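Local coordinates for 432aa long hypothetical deoxyribodipyrimidine photolyase (Sulfolobus tokodaii, PDB 2E0I), which probably repairs cyclobutane pyrimidine dimers in DNA with light, carrying one catalytic FAD and a second FAD thought to act as a light-harvesting antenna, at residues 6-11 / 104-109; 20-25 / 92-97; 108-113 / 119-124. One frame throughout, in Å; residues are numbered along the deposited sequence.

Contact 1: 6-11 / 104-109; sequences IFRRDL and ISRDEK. With FAD (flavin-adenine dinucleotide), chain F.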
loop_
_atom_site.group_PDB
_atom_site.type_symbol
_atom_site.label_atom_id
_atom_site.label_comp_id
_atom_site.label_asym_id
_atom_site.label_seq_id
_atom_site.Cartn_x
_atom_site.Cartn_y
_atom_site.Cartn_z
ATOM N N ILE A 6 -18.308 -9.652 -5.825
ATOM C CA ILE A 6 -18.028 -8.431 -5.082
ATOM C C ILE A 6 -16.590 -7.962 -5.247
ATOM O O ILE A 6 -15.653 -8.648 -4.819
ATOM C CB ILE A 6 -18.298 -8.605 -3.551
ATOM C CG1 ILE A 6 -19.755 -9.015 -3.298
ATOM C CG2 ILE A 6 -17.994 -7.301 -2.811
ATOM C CD1 ILE A 6 -20.036 -9.325 -1.838
ATOM N N PHE A 7 -16.417 -6.797 -5.869
ATOM C CA PHE A 7 -15.091 -6.214 -6.045
ATOM C C PHE A 7 -14.698 -5.600 -4.715
ATOM O O PHE A 7 -15.550 -5.197 -3.927
ATOM C CB PHE A 7 -15.117 -5.100 -7.085
ATOM C CG PHE A 7 -15.345 -5.573 -8.475
ATOM C CD1 PHE A 7 -14.272 -5.891 -9.293
ATOM C CD2 PHE A 7 -16.636 -5.695 -8.976
ATOM C CE1 PHE A 7 -14.473 -6.323 -10.596
ATOM C CE2 PHE A 7 -16.856 -6.127 -10.283
ATOM C CZ PHE A 7 -15.766 -6.443 -11.098
ATOM N N ARG A 8 -13.404 -5.523 -4.459
ATOM C CA ARG A 8 -12.947 -4.905 -3.228
ATOM C C ARG A 8 -11.625 -4.202 -3.436
ATOM O O ARG A 8 -11.519 -3.003 -3.223
ATOM C CB ARG A 8 -12.789 -5.958 -2.134
ATOM C CG ARG A 8 -14.064 -6.688 -1.784
ATOM C CD ARG A 8 -13.737 -8.137 -1.583
ATOM N NE ARG A 8 -14.416 -8.672 -0.422
ATOM C CZ ARG A 8 -13.999 -9.736 0.251
ATOM N NH1 ARG A 8 -12.898 -10.376 -0.134
ATOM N NH2 ARG A 8 -14.681 -10.155 1.314
ATOM N N ARG A 9 -10.646 -4.965 -3.905
ATOM C CA ARG A 9 -9.279 -4.506 -4.094
ATOM C C ARG A 9 -8.747 -5.036 -5.425
ATOM O O ARG A 9 -7.532 -4.991 -5.681
ATOM C CB ARG A 9 -8.456 -5.134 -2.985
ATOM C CG ARG A 9 -7.538 -4.272 -2.237
ATOM C CD ARG A 9 -6.935 -5.116 -1.108
ATOM N NE ARG A 9 -5.612 -5.362 -1.560
ATOM C CZ ARG A 9 -4.850 -6.436 -1.523
ATOM N NH1 ARG A 9 -3.679 -6.252 -2.078
ATOM N NH2 ARG A 9 -5.164 -7.611 -0.992
ATOM N N ASP A 10 -9.651 -5.584 -6.237
ATOM C CA ASP A 10 -9.339 -6.184 -7.545
ATOM C C ASP A 10 -10.089 -5.419 -8.631
ATOM O O ASP A 10 -10.822 -6.007 -9.426
ATOM C CB ASP A 10 -9.795 -7.648 -7.544
ATOM C CG ASP A 10 -11.212 -7.837 -6.932
ATOM O OD1 ASP A 10 -11.885 -6.836 -6.598
ATOM O OD2 ASP A 10 -11.665 -8.992 -6.775
ATOM N N LEU A 11 -9.879 -4.110 -8.675
ATOM C CA LEU A 11 -10.588 -3.244 -9.608
ATOM C C LEU A 11 -10.245 -3.371 -11.093
ATOM O O LEU A 11 -9.676 -2.449 -11.692
ATOM C CB LEU A 11 -10.423 -1.796 -9.149
ATOM C CG LEU A 11 -10.693 -1.591 -7.654
ATOM C CD1 LEU A 11 -10.797 -0.124 -7.354
ATOM C CD2 LEU A 11 -11.978 -2.283 -7.248
ATOM N N ILE A 104 -10.533 -11.011 7.043
ATOM C CA ILE A 104 -10.865 -12.374 7.392
ATOM C C ILE A 104 -12.160 -12.472 8.186
ATOM O O ILE A 104 -13.001 -13.340 7.904
ATOM C CB ILE A 104 -9.706 -13.027 8.163
ATOM C CG1 ILE A 104 -8.535 -13.248 7.188
ATOM C CG2 ILE A 104 -10.174 -14.323 8.815
ATOM C CD1 ILE A 104 -7.153 -13.113 7.802
ATOM N N SER A 105 -12.344 -11.573 9.151
ATOM C CA SER A 105 -13.547 -11.632 9.962
ATOM C C SER A 105 -14.761 -11.185 9.167
ATOM O O SER A 105 -15.875 -11.672 9.380
ATOM C CB SER A 105 -13.390 -10.783 11.221
ATOM O OG SER A 105 -13.612 -9.424 10.938
ATOM N N ARG A 106 -14.541 -10.264 8.240
ATOM C CA ARG A 106 -15.614 -9.759 7.395
ATOM C C ARG A 106 -16.153 -10.862 6.509
ATOM O O ARG A 106 -17.358 -10.945 6.265
ATOM C CB ARG A 106 -15.079 -8.630 6.543
ATOM C CG ARG A 106 -15.791 -8.348 5.243
ATOM C CD ARG A 106 -15.204 -7.084 4.914
ATOM N NE ARG A 106 -14.664 -6.751 3.617
ATOM C CZ ARG A 106 -13.536 -7.084 2.992
ATOM N NH1 ARG A 106 -13.376 -6.500 1.830
ATOM N NH2 ARG A 106 -12.632 -7.959 3.394
ATOM N N ASP A 107 -15.255 -11.711 6.028
ATOM C CA ASP A 107 -15.653 -12.806 5.175
ATOM C C ASP A 107 -16.298 -13.917 6.002
ATOM O O ASP A 107 -17.214 -14.604 5.543
ATOM C CB ASP A 107 -14.444 -13.289 4.377
ATOM C CG ASP A 107 -14.047 -12.297 3.281
ATOM O OD1 ASP A 107 -14.308 -11.087 3.459
ATOM O OD2 ASP A 107 -13.470 -12.708 2.246
ATOM N N GLU A 108 -15.846 -14.081 7.236
ATOM C CA GLU A 108 -16.458 -15.091 8.083
ATOM C C GLU A 108 -17.921 -14.714 8.298
ATOM O O GLU A 108 -18.815 -15.561 8.218
ATOM C CB GLU A 108 -15.753 -15.168 9.432
ATOM C CG GLU A 108 -14.293 -15.507 9.315
ATOM C CD GLU A 108 -13.651 -15.740 10.664
ATOM O OE1 GLU A 108 -13.961 -14.969 11.604
ATOM O OE2 GLU A 108 -12.829 -16.684 10.783
ATOM N N LYS A 109 -18.164 -13.434 8.562
ATOM C CA LYS A 109 -19.520 -12.999 8.778
ATOM C C LYS A 109 -20.327 -13.163 7.510
ATOM O O LYS A 109 -21.482 -13.578 7.567
ATOM C CB LYS A 109 -19.563 -11.548 9.265
ATOM C CG LYS A 109 -18.822 -11.342 10.581
ATOM C CD LYS A 109 -19.226 -10.058 11.296
ATOM C CE LYS A 109 -18.117 -9.553 12.238
ATOM N NZ LYS A 109 -16.966 -8.907 11.490
HETATM P PA FAD F . -8.589 -1.047 5.160
HETATM O O1A FAD F . -7.137 -0.789 5.287
HETATM O O2A FAD F . -9.585 -0.060 4.690
HETATM O O5B FAD F . -8.925 -0.960 6.733
HETATM C C5B FAD F . -10.185 -1.421 7.233
HETATM C C4B FAD F . -10.243 -1.367 8.762
HETATM O O4B FAD F . -8.943 -1.722 9.273
HETATM C C3B FAD F . -10.516 0.051 9.267
HETATM O O3B FAD F . -11.073 -0.009 10.583
HETATM C C2B FAD F . -9.099 0.621 9.313
HETATM O O2B FAD F . -9.059 1.715 10.233
HETATM C C1B FAD F . -8.371 -0.575 9.927
HETATM N N9A FAD F . -6.905 -0.499 9.712
HETATM C C8A FAD F . -6.295 -0.311 8.543
HETATM N N7A FAD F . -4.975 -0.343 8.707
HETATM C C5A FAD F . -4.736 -0.554 9.997
HETATM C C6A FAD F . -3.583 -0.710 10.756
HETATM N N6A FAD F . -2.385 -0.602 10.191
HETATM N N1A FAD F . -3.693 -0.942 12.073
HETATM C C2A FAD F . -4.878 -1.017 12.654
HETATM N N3A FAD F . -5.995 -0.871 11.961
HETATM C C4A FAD F . -5.963 -0.646 10.640
HETATM N N1 FAD F . -12.975 -1.878 -0.124
HETATM C C2 FAD F . -14.364 -2.055 -0.158
HETATM O O2 FAD F . -14.839 -3.129 -0.523
HETATM N N3 FAD F . -15.203 -1.021 0.274
HETATM C C4 FAD F . -14.656 0.179 0.746
HETATM O O4 FAD F . -15.398 1.088 1.118
HETATM C C4X FAD F . -13.275 0.345 0.795
HETATM N N5 FAD F . -12.721 1.516 1.330
HETATM C C5X FAD F . -11.331 1.674 1.401
HETATM C C6 FAD F . -10.793 2.801 2.015
HETATM C C7 FAD F . -9.416 2.926 2.176
HETATM C C7M FAD F . -8.850 4.172 2.860
HETATM C C8 FAD F . -8.576 1.916 1.714
HETATM C C8M FAD F . -7.058 2.021 1.876
HETATM C C9 FAD F . -9.115 0.793 1.092
HETATM C C9A FAD F . -10.492 0.665 0.932
HETATM N N10 FAD F . -11.049 -0.489 0.356
HETATM C C10 FAD F . -12.437 -0.678 0.356
HETATM C "C1'" FAD F . -10.178 -1.560 -0.181
HETATM C "C2'" FAD F . -9.668 -2.512 0.901
HETATM O "O2'" FAD F . -8.239 -2.582 0.839
HETATM C "C3'" FAD F . -10.278 -3.906 0.723
HETATM O "O3'" FAD F . -11.696 -3.832 0.906
HETATM C "C4'" FAD F . -9.684 -4.893 1.730
HETATM O "O4'" FAD F . -10.111 -6.216 1.393
HETATM C "C5'" FAD F . -10.131 -4.557 3.155
HETATM O "O5'" FAD F . -9.119 -4.882 4.112
HETATM P P FAD F . -8.053 -3.762 4.563
HETATM O O1P FAD F . -7.309 -4.314 5.718
HETATM O O2P FAD F . -7.286 -3.299 3.385
HETATM O O3P FAD F . -9.026 -2.596 5.096
#
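Arg8 and Arg106 lay their guanidinium groups flat on each other, with Asp107 at the edge of the Arg8 group. The two planes are 12° apart and their centres lie 3.8 Å from each other. The side chains come from opposite directions, Arg8 from the loop after strand 2-7 and Arg106 from helix 101-115. Arg106 NH1 sits over a face of the Arg8 group, 3.3 Å from Arg8 NE; both are donors, so no hydrogen bond joins them. Asp107 lies near the plane of the Arg8 guanidinium. Its OD1 forms a salt bridge with Arg8 NH2, modelled so short that the exact distance is doubtful, and its OD2 receives a weak bond from Arg8 NH1. The carboxylate is turned 34° from the guanidinium. Asp107 OD1 also lies 3.5 Å from Arg106 NH2, well out of that guanidinium plane, so this link is one of charge alone. On the face of Arg106 opposite Arg8 lies C5' of the FAD bound against the N-terminal alpha/beta domain, probably the light-harvesting one. Arg106 NH1 gives a weak bond of 3.3 Å to O4' of the same FAD. The Arg106 chain leaves the helix with CG anti to the backbone N (chi1 155°) and bends at chi3, which turns the group flat between Arg8 and the cofactor. An alanine in place of Arg106 would lose the weak bond to O4' and is likely to leave Arg8 without its stacking partner. Arg8, Arg9 and Arg106 all line this FAD pocket, and Arg9 is also paired with Asp98. The stacked arginines bring two positive charges together beside the ribityl chain, and the Asp107 carboxylate is likely to balance part of that charge.

Contact 2: 20-25 / 92-97; sequences NYALSE and AIYVNE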
loop_
_atom_site.group_PDB
_atom_site.type_symbol
_atom_site.label_atom_id
_atom_site.label_comp_id
_atom_site.label_asym_id
_atom_site.label_seq_id
_atom_site.Cartn_x
_atom_site.Cartn_y
_atom_site.Cartn_z
ATOM N N ASN A 20 -13.419 -14.576 -12.792
ATOM C CA ASN A 20 -13.375 -15.582 -13.850
ATOM C C ASN A 20 -14.251 -16.767 -13.495
ATOM O O ASN A 20 -15.108 -17.154 -14.284
ATOM C CB ASN A 20 -11.955 -16.074 -14.089
ATOM C CG ASN A 20 -11.159 -15.141 -14.955
ATOM O OD1 ASN A 20 -11.715 -14.364 -15.736
ATOM N ND2 ASN A 20 -9.844 -15.226 -14.845
ATOM N N TYR A 21 -14.046 -17.342 -12.312
ATOM C CA TYR A 21 -14.852 -18.480 -11.906
ATOM C C TYR A 21 -16.318 -18.106 -11.900
ATOM O O TYR A 21 -17.165 -18.877 -12.340
ATOM C CB TYR A 21 -14.452 -18.971 -10.521
ATOM C CG TYR A 21 -13.209 -19.816 -10.512
ATOM C CD1 TYR A 21 -11.994 -19.297 -10.075
ATOM C CD2 TYR A 21 -13.246 -21.142 -10.935
ATOM C CE1 TYR A 21 -10.844 -20.081 -10.056
ATOM C CE2 TYR A 21 -12.105 -21.935 -10.924
ATOM C CZ TYR A 21 -10.908 -21.399 -10.482
ATOM O OH TYR A 21 -9.780 -22.182 -10.452
ATOM N N ALA A 22 -16.621 -16.912 -11.412
ATOM C CA ALA A 22 -18.002 -16.464 -11.368
ATOM C C ALA A 22 -18.619 -16.460 -12.762
ATOM O O ALA A 22 -19.720 -16.963 -12.967
ATOM C CB ALA A 22 -18.080 -15.072 -10.767
ATOM N N LEU A 23 -17.896 -15.893 -13.720
ATOM C CA LEU A 23 -18.382 -15.798 -15.092
ATOM C C LEU A 23 -18.586 -17.140 -15.788
ATOM O O LEU A 23 -19.501 -17.302 -16.598
ATOM C CB LEU A 23 -17.427 -14.926 -15.917
ATOM C CG LEU A 23 -17.513 -13.425 -15.624
ATOM C CD1 LEU A 23 -16.333 -12.703 -16.258
ATOM C CD2 LEU A 23 -18.844 -12.878 -16.138
ATOM N N SER A 24 -17.740 -18.106 -15.468
ATOM C CA SER A 24 -17.840 -19.403 -16.097
ATOM C C SER A 24 -18.778 -20.361 -15.367
ATOM O O SER A 24 -19.320 -21.284 -15.981
ATOM C CB SER A 24 -16.448 -20.024 -16.221
ATOM O OG SER A 24 -15.911 -20.328 -14.949
ATOM N N GLU A 25 -18.987 -20.144 -14.071
ATOM C CA GLU A 25 -19.857 -21.029 -13.300
ATOM C C GLU A 25 -21.327 -20.617 -13.218
ATOM O O GLU A 25 -22.170 -21.461 -12.954
ATOM C CB GLU A 25 -19.304 -21.223 -11.883
ATOM C CG GLU A 25 -17.958 -21.936 -11.819
ATOM C CD GLU A 25 -17.488 -22.204 -10.384
ATOM O OE1 GLU A 25 -16.381 -22.771 -10.200
ATOM O OE2 GLU A 25 -18.224 -21.853 -9.432
ATOM N N ALA A 92 -25.293 -17.646 -5.443
ATOM C CA ALA A 92 -23.940 -17.691 -4.923
ATOM C C ALA A 92 -23.323 -16.299 -4.915
ATOM O O ALA A 92 -23.824 -15.365 -5.550
ATOM C CB ALA A 92 -23.094 -18.641 -5.772
ATOM N N ILE A 93 -22.232 -16.176 -4.171
ATOM C CA ILE A 93 -21.493 -14.928 -4.060
ATOM C C ILE A 93 -20.023 -15.269 -4.232
ATOM O O ILE A 93 -19.498 -16.135 -3.528
ATOM C CB ILE A 93 -21.715 -14.273 -2.682
ATOM C CG1 ILE A 93 -23.136 -13.688 -2.604
ATOM C CG2 ILE A 93 -20.651 -13.216 -2.436
ATOM C CD1 ILE A 93 -23.479 -13.085 -1.256
ATOM N N TYR A 94 -19.365 -14.608 -5.180
ATOM C CA TYR A 94 -17.953 -14.866 -5.427
ATOM C C TYR A 94 -17.095 -13.677 -5.025
ATOM O O TYR A 94 -17.520 -12.534 -5.147
ATOM C CB TYR A 94 -17.711 -15.161 -6.906
ATOM C CG TYR A 94 -18.280 -16.463 -7.422
ATOM C CD1 TYR A 94 -19.650 -16.642 -7.557
ATOM C CD2 TYR A 94 -17.438 -17.513 -7.785
ATOM C CE1 TYR A 94 -20.170 -17.833 -8.037
ATOM C CE2 TYR A 94 -17.945 -18.708 -8.268
ATOM C CZ TYR A 94 -19.312 -18.863 -8.389
ATOM O OH TYR A 94 -19.822 -20.056 -8.839
ATOM N N VAL A 95 -15.888 -13.949 -4.539
ATOM C CA VAL A 95 -14.942 -12.897 -4.154
ATOM C C VAL A 95 -13.529 -13.439 -4.149
ATOM O O VAL A 95 -13.296 -14.626 -4.350
ATOM C CB VAL A 95 -15.195 -12.334 -2.733
ATOM C CG1 VAL A 95 -16.628 -11.876 -2.606
ATOM C CG2 VAL A 95 -14.856 -13.376 -1.683
ATOM N N ASN A 96 -12.584 -12.545 -3.914
ATOM C CA ASN A 96 -11.187 -12.918 -3.831
ATOM C C ASN A 96 -10.810 -12.670 -2.377
ATOM O O ASN A 96 -10.904 -11.549 -1.890
ATOM C CB ASN A 96 -10.349 -12.040 -4.762
ATOM C CG ASN A 96 -10.475 -12.448 -6.210
ATOM O OD1 ASN A 96 -10.587 -11.605 -7.092
ATOM N ND2 ASN A 96 -10.437 -13.748 -6.467
ATOM N N GLU A 97 -10.406 -13.724 -1.684
ATOM C CA GLU A 97 -10.039 -13.628 -0.280
ATOM C C GLU A 97 -8.896 -12.651 -0.079
ATOM O O GLU A 97 -8.089 -12.442 -0.981
ATOM C CB GLU A 97 -9.596 -14.991 0.220
ATOM C CG GLU A 97 -8.261 -15.397 -0.362
ATOM C CD GLU A 97 -7.758 -16.706 0.189
ATOM O OE1 GLU A 97 -6.631 -17.111 -0.187
ATOM O OE2 GLU A 97 -8.490 -17.325 0.995
#
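Tyr21, Ala22 and Glu25 of helix 17-25 gather round the ring of Tyr94, on strand 92-96. The helix packs here on the sheet of the parallel-stranded alpha/beta (Rossmann-like) domain of the photolyase family. The helix and strand segments run roughly antiparallel, at 152°, with their axes 8.5 Å apart. Tyr21 comes first and touches lightly: its CB lies 4.2 Å from Tyr94 CE2. Its ring is instead stacked on that of Tyr124, on strand 120-124. Ala22 follows and lies over one face of the Tyr94 ring. Its CA stands nearly above the ring centre, 3.8 Å from the centroid and 10° off the normal, a CH-pi contact. Its CB packs on Tyr94 CG at 3.6 Å. The small side chain is consistent with the close approach of the helix backbone to the aromatic face. One turn after Tyr21, Glu25 reaches the phenol end of the ring through a chain extended beyond CG. Its carboxylate is turned 71° from the ring plane. Lys122 of the next strand forms a salt bridge with the same oxygen, so OE2 is shared by two partners. Tyr94 OH donates its hydrogen bond to Glu25 OE2, which lies at the ring edge, near the ring plane.

Contact 3: 108-113 / 119-124; sequences EKIRKV and IEFKAY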
loop_
_atom_site.group_PDB
_atom_site.type_symbol
_atom_site.label_atom_id
_atom_site.label_comp_id
_atom_site.label_asym_id
_atom_site.label_seq_id
_atom_site.Cartn_x
_atom_site.Cartn_y
_atom_site.Cartn_z
ATOM N N GLU A 108 -15.846 -14.081 7.236
ATOM C CA GLU A 108 -16.458 -15.091 8.083
ATOM C C GLU A 108 -17.921 -14.714 8.298
ATOM O O GLU A 108 -18.815 -15.561 8.218
ATOM C CB GLU A 108 -15.753 -15.168 9.432
ATOM C CG GLU A 108 -14.293 -15.507 9.315
ATOM C CD GLU A 108 -13.651 -15.740 10.664
ATOM O OE1 GLU A 108 -13.961 -14.969 11.604
ATOM O OE2 GLU A 108 -12.829 -16.684 10.783
ATOM N N LYS A 109 -18.164 -13.434 8.562
ATOM C CA LYS A 109 -19.520 -12.999 8.778
ATOM C C LYS A 109 -20.327 -13.163 7.510
ATOM O O LYS A 109 -21.482 -13.578 7.567
ATOM C CB LYS A 109 -19.563 -11.548 9.265
ATOM C CG LYS A 109 -18.822 -11.342 10.581
ATOM C CD LYS A 109 -19.226 -10.058 11.296
ATOM C CE LYS A 109 -18.117 -9.553 12.238
ATOM N NZ LYS A 109 -16.966 -8.907 11.490
ATOM N N ILE A 110 -19.745 -12.855 6.356
ATOM C CA ILE A 110 -20.512 -13.011 5.120
ATOM C C ILE A 110 -20.827 -14.494 4.916
ATOM O O ILE A 110 -21.899 -14.851 4.419
ATOM C CB ILE A 110 -19.757 -12.469 3.876
ATOM C CG1 ILE A 110 -19.524 -10.963 4.021
ATOM C CG2 ILE A 110 -20.577 -12.731 2.615
ATOM C CD1 ILE A 110 -18.680 -10.357 2.907
ATOM N N ARG A 111 -19.890 -15.354 5.316
ATOM C CA ARG A 111 -20.087 -16.787 5.177
ATOM C C ARG A 111 -21.258 -17.239 6.043
ATOM O O ARG A 111 -22.140 -17.964 5.577
ATOM C CB ARG A 111 -18.825 -17.547 5.559
ATOM C CG ARG A 111 -18.962 -19.033 5.336
ATOM C CD ARG A 111 -17.647 -19.745 5.504
ATOM N NE ARG A 111 -16.708 -19.429 4.430
ATOM C CZ ARG A 111 -16.894 -19.743 3.148
ATOM N NH1 ARG A 111 -17.996 -20.385 2.772
ATOM N NH2 ARG A 111 -15.972 -19.426 2.240
ATOM N N LYS A 112 -21.274 -16.812 7.299
ATOM C CA LYS A 112 -22.378 -17.159 8.185
ATOM C C LYS A 112 -23.725 -16.725 7.584
ATOM O O LYS A 112 -24.662 -17.511 7.505
ATOM C CB LYS A 112 -22.189 -16.497 9.542
ATOM C CG LYS A 112 -21.240 -17.238 10.459
ATOM C CD LYS A 112 -21.335 -16.700 11.890
ATOM C CE LYS A 112 -22.803 -16.447 12.325
ATOM N NZ LYS A 112 -23.757 -17.564 11.974
ATOM N N VAL A 113 -23.814 -15.475 7.157
ATOM C CA VAL A 113 -25.031 -14.957 6.561
ATOM C C VAL A 113 -25.419 -15.763 5.323
ATOM O O VAL A 113 -26.608 -15.929 5.023
ATOM C CB VAL A 113 -24.849 -13.480 6.166
ATOM C CG1 VAL A 113 -26.087 -12.962 5.435
ATOM C CG2 VAL A 113 -24.576 -12.665 7.407
ATOM N N ILE A 119 -27.029 -19.449 0.364
ATOM C CA ILE A 119 -26.229 -18.808 -0.668
ATOM C C ILE A 119 -24.842 -19.410 -0.619
ATOM O O ILE A 119 -24.225 -19.456 0.442
ATOM C CB ILE A 119 -26.111 -17.298 -0.426
ATOM C CG1 ILE A 119 -27.508 -16.684 -0.331
ATOM C CG2 ILE A 119 -25.306 -16.649 -1.551
ATOM C CD1 ILE A 119 -27.504 -15.214 0.061
ATOM N N GLU A 120 -24.350 -19.887 -1.754
ATOM C CA GLU A 120 -23.015 -20.461 -1.766
ATOM C C GLU A 120 -21.980 -19.321 -1.740
ATOM O O GLU A 120 -22.081 -18.364 -2.509
ATOM C CB GLU A 120 -22.827 -21.330 -3.006
ATOM C CG GLU A 120 -21.863 -22.468 -2.765
ATOM C CD GLU A 120 -21.537 -23.257 -4.019
ATOM O OE1 GLU A 120 -20.681 -24.175 -3.932
ATOM O OE2 GLU A 120 -22.133 -22.962 -5.090
ATOM N N PHE A 121 -21.000 -19.408 -0.845
ATOM C CA PHE A 121 -19.975 -18.368 -0.739
ATOM C C PHE A 121 -18.632 -18.900 -1.180
ATOM O O PHE A 121 -18.014 -19.694 -0.484
ATOM C CB PHE A 121 -19.861 -17.871 0.700
ATOM C CG PHE A 121 -18.871 -16.757 0.880
ATOM C CD1 PHE A 121 -19.014 -15.567 0.176
ATOM C CD2 PHE A 121 -17.819 -16.885 1.778
ATOM C CE1 PHE A 121 -18.120 -14.518 0.366
ATOM C CE2 PHE A 121 -16.923 -15.846 1.976
ATOM C CZ PHE A 121 -17.071 -14.657 1.270
ATOM N N LYS A 122 -18.167 -18.426 -2.327
ATOM C CA LYS A 122 -16.908 -18.894 -2.887
ATOM C C LYS A 122 -15.814 -17.820 -2.921
ATOM O O LYS A 122 -15.969 -16.792 -3.578
ATOM C CB LYS A 122 -17.184 -19.451 -4.297
ATOM C CG LYS A 122 -18.492 -20.257 -4.357
ATOM C CD LYS A 122 -18.707 -21.000 -5.672
ATOM C CE LYS A 122 -17.897 -22.285 -5.733
ATOM N NZ LYS A 122 -18.157 -23.050 -6.987
ATOM N N ALA A 123 -14.713 -18.061 -2.204
ATOM C CA ALA A 123 -13.590 -17.119 -2.172
ATOM C C ALA A 123 -12.405 -17.751 -2.889
ATOM O O ALA A 123 -12.194 -18.945 -2.776
ATOM C CB ALA A 123 -13.220 -16.781 -0.747
ATOM N N TYR A 124 -11.645 -16.954 -3.636
ATOM C CA TYR A 124 -10.506 -17.468 -4.390
ATOM C C TYR A 124 -9.254 -16.654 -4.134
ATOM O O TYR A 124 -9.342 -15.494 -3.727
ATOM C CB TYR A 124 -10.803 -17.435 -5.892
ATOM C CG TYR A 124 -11.975 -18.288 -6.301
ATOM C CD1 TYR A 124 -11.804 -19.630 -6.666
ATOM C CD2 TYR A 124 -13.269 -17.767 -6.284
ATOM C CE1 TYR A 124 -12.907 -20.428 -7.002
ATOM C CE2 TYR A 124 -14.373 -18.548 -6.616
ATOM C CZ TYR A 124 -14.192 -19.873 -6.973
ATOM O OH TYR A 124 -15.300 -20.626 -7.306
#
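The guanidinium of Arg111 carries Phe121 over one face, with Phe121 CD2 3.1 Å above the plane and offset toward its rim. The two flat groups are not stacked, since their planes are 62° apart. Relative to the ring, NH2 of Arg111 approaches obliquely, while Arg111 NE lies near the ring plane, at its edge. Ile110 reaches the same ring from helix 101-115. Its CG2 is 3.8 Å from Phe121 CE1, in an off-centre CH-pi contact 29° from the ring normal. The Phe121 ring thus meets two successive helix residues, one apolar and one charged. Arg111 leaves the helix with CG anti to the backbone N (chi1 -176°), and a bend at chi3 brings the guanidinium to the Phe121 ring and carbonyl. There both terminal nitrogens give weak bonds to the carbonyl of Phe121, NH1 to O at 3.3 Å and NH2 to O at 3.4 Å. The one backbone oxygen thus receives two weak bonds, and the same residue supplies both the ring and the acceptor. The contact packs the helix of the beta-alpha-beta unit 92-96, 101-115, 120-124 on its second strand. Phe121 also touches Cys114 further along this helix, and Ile110 packs on Ala79 and Val83 of helix 79-86. Strand 120-124, an outermost strand of the sheet within this chain, is hydrogen-bonded to strand 92-96.

The three contacts lie within one parallel sheet domain, their centres 10 to 12 Å apart. Strands 2-7, 92-96 and 120-124 are neighbours in that order across the sheet. Contacts 1 and 3 share helix 101-115, including Glu108 and Lys109. Contact 2 uses helix 17-25. Along the chain, contact 1 spans contact 2, and contact 3 begins where contact 1 ends. Probable backbone hydrogen bonds also join them: Ile6 N lies 3.1 Å from Tyr94 O, and Ile93 N is 2.8 Å from Glu120 O. Contact 1 meets the FAD, while contacts 2 and 3 pack helices 17-25 and 101-115 on the sheet further from it, so this domain supplies one part of the FAD pocket.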